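Local coordinates for insulinase family protease (Yersinia pestis, PDB 3GO9), which is a predicted protease of the insulinase (M16) family, whose active members are zinc-dependent peptidases; its own activity is inferred only, at residues His72-Leu77 and Gln201-Trp206; Ala78-Ala83 and Asn150-Thr155. All coordinates share one frame; numbering follows the deposited sequence.

Interaction 1. Residues His72-Leu77 and Gln201-Trp206; sequences HLLPRL and QFYQQW. With ZN (zinc ion), chain C.
Leu74 carries the whole contact between the two helices, pushing its forked end against Phe202 and Tyr203. The branches divide the work. CD1 meets the edge of the Phe202 ring near the ring plane, 4.0 Å from Phe202 CE2, and also lies at the edge of the Tyr203 ring, 4.1 Å from Tyr203 CD1. CD2 rests on the start of the tyrosine side chain, with Leu74 CD2 to Tyr203 CB 4.1 Å. With CG anti to the backbone N (chi1 176°), the Phe202 ring presents its CD2-CE2 edge to Leu74 CD1. One face of the phenyl ring is taken by Trp206, whose CD1 stands 3.4 Å above the Phe202 plane, toward the rim. Tyr203 OH is hydrogen-bonded to Thr138 O and Leu142 N, which fixes its far end.

All three touching residues are buried, whereas Gln201, Gln204 and Gln205 on the second helix are exposed and remain well clear of 72-77. The interface is small, 125 Å² summed over both sides.

His72, on the same helix but taking no part in the apolar contact, binds zinc through NE2 at 2.0 Å; its ND1 hydrogen-bonds to Thr109 OG1. His72-Arg76 appears to occupy the place of the His-X-X-Glu-His motif of active M16 peptidases, with Pro and Arg replacing Glu and the second His. The other protein ligands are Asp158 OD2 and Ile160 O, unlike the two histidines and glutamate of the classical site, so this zinc site is probably not the family's catalytic one.

Interaction 2. Residues Ala78-Ala83 and Asn150-Thr155; sequences ALMSSA and NAALNT
The flat group nearest Met80 is the peptide joining Ala151 to Ala152: the selenium of this selenomethionine lies over one face of it, with Met80 SE 3.8 Å from Ala152 N. A second flat group, the Asn154 amide, belongs to the turn behind. Its ND2 donates to Asn150 O at 2.8 Å with an N-H...O angle of 155°; the acceptor is close to the amide plane, while the donor stands above the carbonyl plane of Asn150. This bond ties Asn154 back to the last turn of the helix.

Met80 holds the contact with several parts of one chain. CG reaches the methyl of Ala152 (Met80 CG to Ala152 CB 4.1 Å), and selenium the methyl of Ala151 (Met80 SE to Ala151 CB 4.1 Å). With chi2 at -64° and chi3 at 88° the chain doubles back, and Thr155 CG2 lies against both SE (3.8 Å) and CE of Met80. Thr155 turns CG2 to Met80, while OG1 hydrogen-bonds to Thr157 O.

Every cross-contact here is van der Waals, and Met80 is partly exposed, in contrast to buried Ala152. Ala151 and Ala152 are small enough for the backbones to come within 6.6 Å (Met80 CA to Ala152 CA). This helix-helix packing joins the C-terminal part of helix 70-80 to that of helix 146-153, within the Insulinase (M16) region.

How the interactions relate
Helix 70-80 supplies the first segment of both contacts, whose centres lie 12 Å apart. Along the chain the order is 72-77, 78-83, 150-155, 201-206, so interaction 2 is nested inside the loop that interaction 1 closes. The shared helix therefore lodges against two later ones, 196-206 and 146-153, and the contacts meet each other directly: Arg76 NH1 probably hydrogen-bonds to Ala152 O at 2.9 Å, and Leu77 CD2 packs on Ala152 CB at 3.6 Å. Arg76 also forms a salt bridge with Asp158, a zinc ligand alongside His72. Helix packing and the metal site are thus linked through one helix, and interaction 1 joins the two M16 sequence regions.

Interaction 1. Residues His72-Leu77 and Gln201-Trp206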
loop_
_atom_site.group_PDB
_atom_site.type_symbol
_atom_site.label_atom_id
_atom_site.label_comp_id
_atom_site.label_asym_id
_atom_site.label_seq_id
_atom_site.Cartn_x
_atom_site.Cartn_y
_atom_site.Cartn_z
ATOM N N HIS A 72 -2.052 -10.577 -16.184
ATOM C CA HIS A 72 -1.707 -11.547 -15.105
ATOM C C HIS A 72 -0.918 -12.747 -15.641
ATOM O O HIS A 72 -0.164 -13.386 -14.873
ATOM C CB HIS A 72 -2.986 -11.968 -14.397
ATOM C CG HIS A 72 -2.763 -12.736 -13.137
ATOM N ND1 HIS A 72 -2.395 -12.110 -11.965
ATOM C CD2 HIS A 72 -2.970 -14.033 -12.837
ATOM C CE1 HIS A 72 -2.332 -13.018 -11.002
ATOM N NE2 HIS A 72 -2.634 -14.188 -11.522
ATOM N N LEU A 73 -1.114 -13.099 -16.895
ATOM C CA LEU A 73 -0.436 -14.250 -17.521
ATOM C C LEU A 73 1.025 -13.965 -17.856
ATOM O O LEU A 73 1.907 -14.806 -17.681
ATOM C CB LEU A 73 -1.166 -14.738 -18.781
ATOM C CG LEU A 73 -0.565 -15.906 -19.549
ATOM C CD1 LEU A 73 -0.367 -17.085 -18.675
ATOM C CD2 LEU A 73 -1.420 -16.265 -20.750
ATOM N N LEU A 74 1.300 -12.742 -18.331
ATOM C CA LEU A 74 2.643 -12.400 -18.814
ATOM C C LEU A 74 3.720 -12.758 -17.799
ATOM O O LEU A 74 4.694 -13.374 -18.170
ATOM C CB LEU A 74 2.732 -10.930 -19.252
ATOM C CG LEU A 74 1.905 -10.458 -20.448
ATOM C CD1 LEU A 74 1.978 -8.916 -20.620
ATOM C CD2 LEU A 74 2.358 -11.209 -21.704
ATOM N N PRO A 75 3.577 -12.363 -16.518
ATOM C CA PRO A 75 4.677 -12.692 -15.638
ATOM C C PRO A 75 4.873 -14.171 -15.400
ATOM O O PRO A 75 6.016 -14.588 -15.106
ATOM C CB PRO A 75 4.318 -11.969 -14.325
ATOM C CG PRO A 75 2.986 -11.483 -14.489
ATOM C CD PRO A 75 2.591 -11.485 -15.865
ATOM N N ARG A 76 3.811 -14.980 -15.534
ATOM C CA ARG A 76 3.995 -16.412 -15.378
ATOM C C ARG A 76 4.905 -16.966 -16.511
ATOM O O ARG A 76 5.699 -17.898 -16.323
ATOM C CB ARG A 76 2.638 -17.113 -15.391
ATOM C CG ARG A 76 2.767 -18.525 -14.809
ATOM C CD ARG A 76 1.449 -19.257 -14.870
ATOM N NE ARG A 76 0.391 -18.711 -14.022
ATOM C CZ ARG A 76 -0.719 -19.394 -13.754
ATOM N NH1 ARG A 76 -0.894 -20.607 -14.273
ATOM N NH2 ARG A 76 -1.686 -18.867 -12.997
ATOM N N LEU A 77 4.797 -16.381 -17.691
ATOM C CA LEU A 77 5.661 -16.765 -18.817
ATOM C C LEU A 77 7.172 -16.594 -18.471
ATOM O O LEU A 77 7.974 -17.476 -18.791
ATOM C CB LEU A 77 5.273 -16.011 -20.101
ATOM C CG LEU A 77 3.853 -16.165 -20.527
ATOM C CD1 LEU A 77 3.629 -15.312 -21.834
ATOM C CD2 LEU A 77 3.416 -17.632 -20.762
ATOM N N GLN A 201 1.174 -8.969 -28.962
ATOM C CA GLN A 201 0.865 -7.603 -29.343
ATOM C C GLN A 201 0.525 -6.768 -28.114
ATOM O O GLN A 201 0.993 -5.623 -27.962
ATOM C CB GLN A 201 -0.292 -7.597 -30.334
ATOM C CG GLN A 201 0.151 -8.149 -31.663
ATOM C CD GLN A 201 -0.946 -8.091 -32.717
ATOM O OE1 GLN A 201 -2.090 -8.521 -32.488
ATOM N NE2 GLN A 201 -0.594 -7.560 -33.888
ATOM N N PHE A 202 -0.218 -7.366 -27.187
ATOM C CA PHE A 202 -0.555 -6.700 -25.917
ATOM C C PHE A 202 0.700 -6.381 -25.142
ATOM O O PHE A 202 0.880 -5.289 -24.640
ATOM C CB PHE A 202 -1.502 -7.582 -25.090
ATOM C CG PHE A 202 -1.837 -7.049 -23.743
ATOM C CD1 PHE A 202 -2.941 -6.221 -23.525
ATOM C CD2 PHE A 202 -1.131 -7.440 -22.648
ATOM C CE1 PHE A 202 -3.242 -5.761 -22.267
ATOM C CE2 PHE A 202 -1.418 -6.964 -21.401
ATOM C CZ PHE A 202 -2.490 -6.142 -21.194
ATOM N N TYR A 203 1.579 -7.366 -25.027
ATOM C CA TYR A 203 2.847 -7.177 -24.342
ATOM C C TYR A 203 3.655 -6.044 -24.930
ATOM O O TYR A 203 4.166 -5.176 -24.196
ATOM C CB TYR A 203 3.642 -8.446 -24.451
ATOM C CG TYR A 203 5.083 -8.344 -24.040
ATOM C CD1 TYR A 203 5.419 -8.138 -22.741
ATOM C CD2 TYR A 203 6.085 -8.527 -24.963
ATOM C CE1 TYR A 203 6.735 -8.012 -22.326
ATOM C CE2 TYR A 203 7.417 -8.451 -24.587
ATOM C CZ TYR A 203 7.746 -8.204 -23.255
ATOM O OH TYR A 203 9.089 -8.141 -22.906
ATOM N N GLN A 204 3.722 -6.006 -26.234
ATOM C CA GLN A 204 4.539 -4.955 -26.903
ATOM C C GLN A 204 3.915 -3.575 -26.776
ATOM O O GLN A 204 4.635 -2.597 -26.643
ATOM C CB GLN A 204 4.806 -5.316 -28.360
ATOM C CG GLN A 204 5.806 -6.433 -28.421
ATOM C CD GLN A 204 5.981 -7.028 -29.791
ATOM O OE1 GLN A 204 5.114 -6.932 -30.653
ATOM N NE2 GLN A 204 7.116 -7.700 -29.978
ATOM N N GLN A 205 2.589 -3.513 -26.804
ATOM C CA GLN A 205 1.848 -2.269 -26.644
ATOM C C GLN A 205 2.050 -1.658 -25.267
ATOM O O GLN A 205 2.198 -0.415 -25.119
ATOM C CB GLN A 205 0.332 -2.461 -26.898
ATOM C CG GLN A 205 -0.457 -1.180 -26.708
ATOM C CD GLN A 205 -1.928 -1.315 -27.115
ATOM O OE1 GLN A 205 -2.349 -2.325 -27.678
ATOM N NE2 GLN A 205 -2.710 -0.302 -26.812
ATOM N N TRP A 206 2.018 -2.508 -24.231
ATOM C CA TRP A 206 1.917 -2.004 -22.886
ATOM C C TRP A 206 3.215 -2.125 -22.082
ATOM O O TRP A 206 3.383 -1.386 -21.116
ATOM C CB TRP A 206 0.757 -2.677 -22.161
ATOM C CG TRP A 206 -0.539 -2.362 -22.755
ATOM C CD1 TRP A 206 -1.284 -3.191 -23.519
ATOM C CD2 TRP A 206 -1.265 -1.121 -22.689
ATOM N NE1 TRP A 206 -2.440 -2.559 -23.944
ATOM C CE2 TRP A 206 -2.462 -1.299 -23.424
ATOM C CE3 TRP A 206 -1.041 0.106 -22.065
ATOM C CZ2 TRP A 206 -3.421 -0.305 -23.543
ATOM C CZ3 TRP A 206 -2.014 1.111 -22.180
ATOM C CH2 TRP A 206 -3.195 0.891 -22.917
HETATM ZN ZN ZN C . -2.788 -15.460 -9.958
HETATM O O HOH W 1 -3.756 -16.257 -11.012
HETATM O O HOH W 2 -3.826 -14.681 -8.580
#

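Interaction 2. Residues Ala78-Ala83 and Asn150-Thr155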
loop_
_atom_site.group_PDB
_atom_site.type_symbol
_atom_site.label_atom_id
_atom_site.label_comp_id
_atom_site.label_asym_id
_atom_site.label_seq_id
_atom_site.Cartn_x
_atom_site.Cartn_y
_atom_site.Cartn_z
ATOM N N ALA A 78 7.490 -15.473 -17.839
ATOM C CA ALA A 78 8.809 -15.087 -17.442
ATOM C C ALA A 78 9.416 -16.110 -16.459
ATOM O O ALA A 78 10.646 -16.215 -16.351
ATOM C CB ALA A 78 8.826 -13.635 -16.819
ATOM N N LEU A 79 8.559 -16.882 -15.773
ATOM C CA LEU A 79 9.017 -17.969 -14.883
ATOM C C LEU A 79 9.121 -19.303 -15.598
ATOM O O LEU A 79 9.727 -20.243 -15.084
ATOM C CB LEU A 79 8.083 -18.123 -13.673
ATOM C CG LEU A 79 7.978 -16.893 -12.810
ATOM C CD1 LEU A 79 6.806 -16.944 -11.734
ATOM C CD2 LEU A 79 9.323 -16.592 -12.080
HETATM N N MSE A 80 8.500 -19.462 -16.759
HETATM C CA MSE A 80 8.626 -20.698 -17.512
HETATM C C MSE A 80 9.960 -20.717 -18.209
HETATM O O MSE A 80 10.629 -21.745 -18.258
HETATM C CB MSE A 80 7.523 -20.815 -18.562
HETATM C CG MSE A 80 6.136 -20.742 -18.046
HETATM SE SE MSE A 80 5.658 -22.205 -16.840
HETATM C CE MSE A 80 6.180 -21.536 -15.223
ATOM N N SER A 81 10.336 -19.596 -18.802
ATOM C CA SER A 81 11.564 -19.557 -19.568
ATOM C C SER A 81 11.993 -18.126 -19.723
ATOM O O SER A 81 11.130 -17.222 -19.772
ATOM C CB SER A 81 11.376 -20.245 -20.920
ATOM O OG SER A 81 10.960 -19.361 -21.901
ATOM N N SER A 82 13.300 -17.903 -19.787
ATOM C CA SER A 82 13.809 -16.552 -19.957
ATOM C C SER A 82 14.996 -16.585 -20.893
ATOM O O SER A 82 15.867 -17.447 -20.763
ATOM C CB SER A 82 14.155 -15.934 -18.627
ATOM O OG SER A 82 14.252 -14.522 -18.663
ATOM N N ALA A 83 15.005 -15.673 -21.848
ATOM C CA ALA A 83 15.939 -15.803 -23.000
ATOM C C ALA A 83 17.423 -15.920 -22.605
ATOM O O ALA A 83 18.184 -16.655 -23.280
ATOM C CB ALA A 83 15.753 -14.665 -23.996
ATOM N N ASN A 150 1.315 -22.705 -23.235
ATOM C CA ASN A 150 0.838 -24.022 -22.843
ATOM C C ASN A 150 1.443 -24.439 -21.510
ATOM O O ASN A 150 0.726 -24.853 -20.616
ATOM C CB ASN A 150 1.173 -25.018 -23.960
ATOM C CG ASN A 150 0.551 -26.380 -23.749
ATOM O OD1 ASN A 150 -0.642 -26.515 -23.458
ATOM N ND2 ASN A 150 1.374 -27.428 -23.940
ATOM N N ALA A 151 2.753 -24.235 -21.339
ATOM C CA ALA A 151 3.405 -24.614 -20.094
ATOM C C ALA A 151 2.838 -23.832 -18.906
ATOM O O ALA A 151 2.557 -24.397 -17.854
ATOM C CB ALA A 151 4.899 -24.433 -20.221
ATOM N N ALA A 152 2.650 -22.535 -19.086
ATOM C CA ALA A 152 2.114 -21.679 -18.045
ATOM C C ALA A 152 0.699 -22.089 -17.610
ATOM O O ALA A 152 0.347 -22.026 -16.426
ATOM C CB ALA A 152 2.143 -20.161 -18.535
ATOM N N LEU A 153 -0.110 -22.509 -18.555
ATOM C CA LEU A 153 -1.497 -22.845 -18.266
ATOM C C LEU A 153 -1.600 -24.207 -17.595
ATOM O O LEU A 153 -2.641 -24.535 -17.037
ATOM C CB LEU A 153 -2.303 -22.836 -19.572
ATOM C CG LEU A 153 -2.435 -21.404 -20.095
ATOM C CD1 LEU A 153 -3.130 -21.357 -21.433
ATOM C CD2 LEU A 153 -3.165 -20.505 -19.117
ATOM N N ASN A 154 -0.527 -24.994 -17.675
ATOM C CA ASN A 154 -0.503 -26.335 -17.079
ATOM C C ASN A 154 0.287 -26.415 -15.749
ATOM O O ASN A 154 0.569 -27.499 -15.278
ATOM C CB ASN A 154 0.026 -27.327 -18.103
ATOM C CG ASN A 154 -1.012 -27.666 -19.137
ATOM O OD1 ASN A 154 -1.927 -28.413 -18.839
ATOM N ND2 ASN A 154 -0.928 -27.066 -20.329
ATOM N N THR A 155 0.619 -25.279 -15.123
ATOM C CA THR A 155 1.259 -25.321 -13.778
ATOM C C THR A 155 0.288 -25.719 -12.649
ATOM O O THR A 155 -0.889 -25.358 -12.650
ATOM C CB THR A 155 1.995 -23.983 -13.428
ATOM O OG1 THR A 155 1.041 -22.902 -13.250
ATOM C CG2 THR A 155 2.990 -23.598 -14.551
#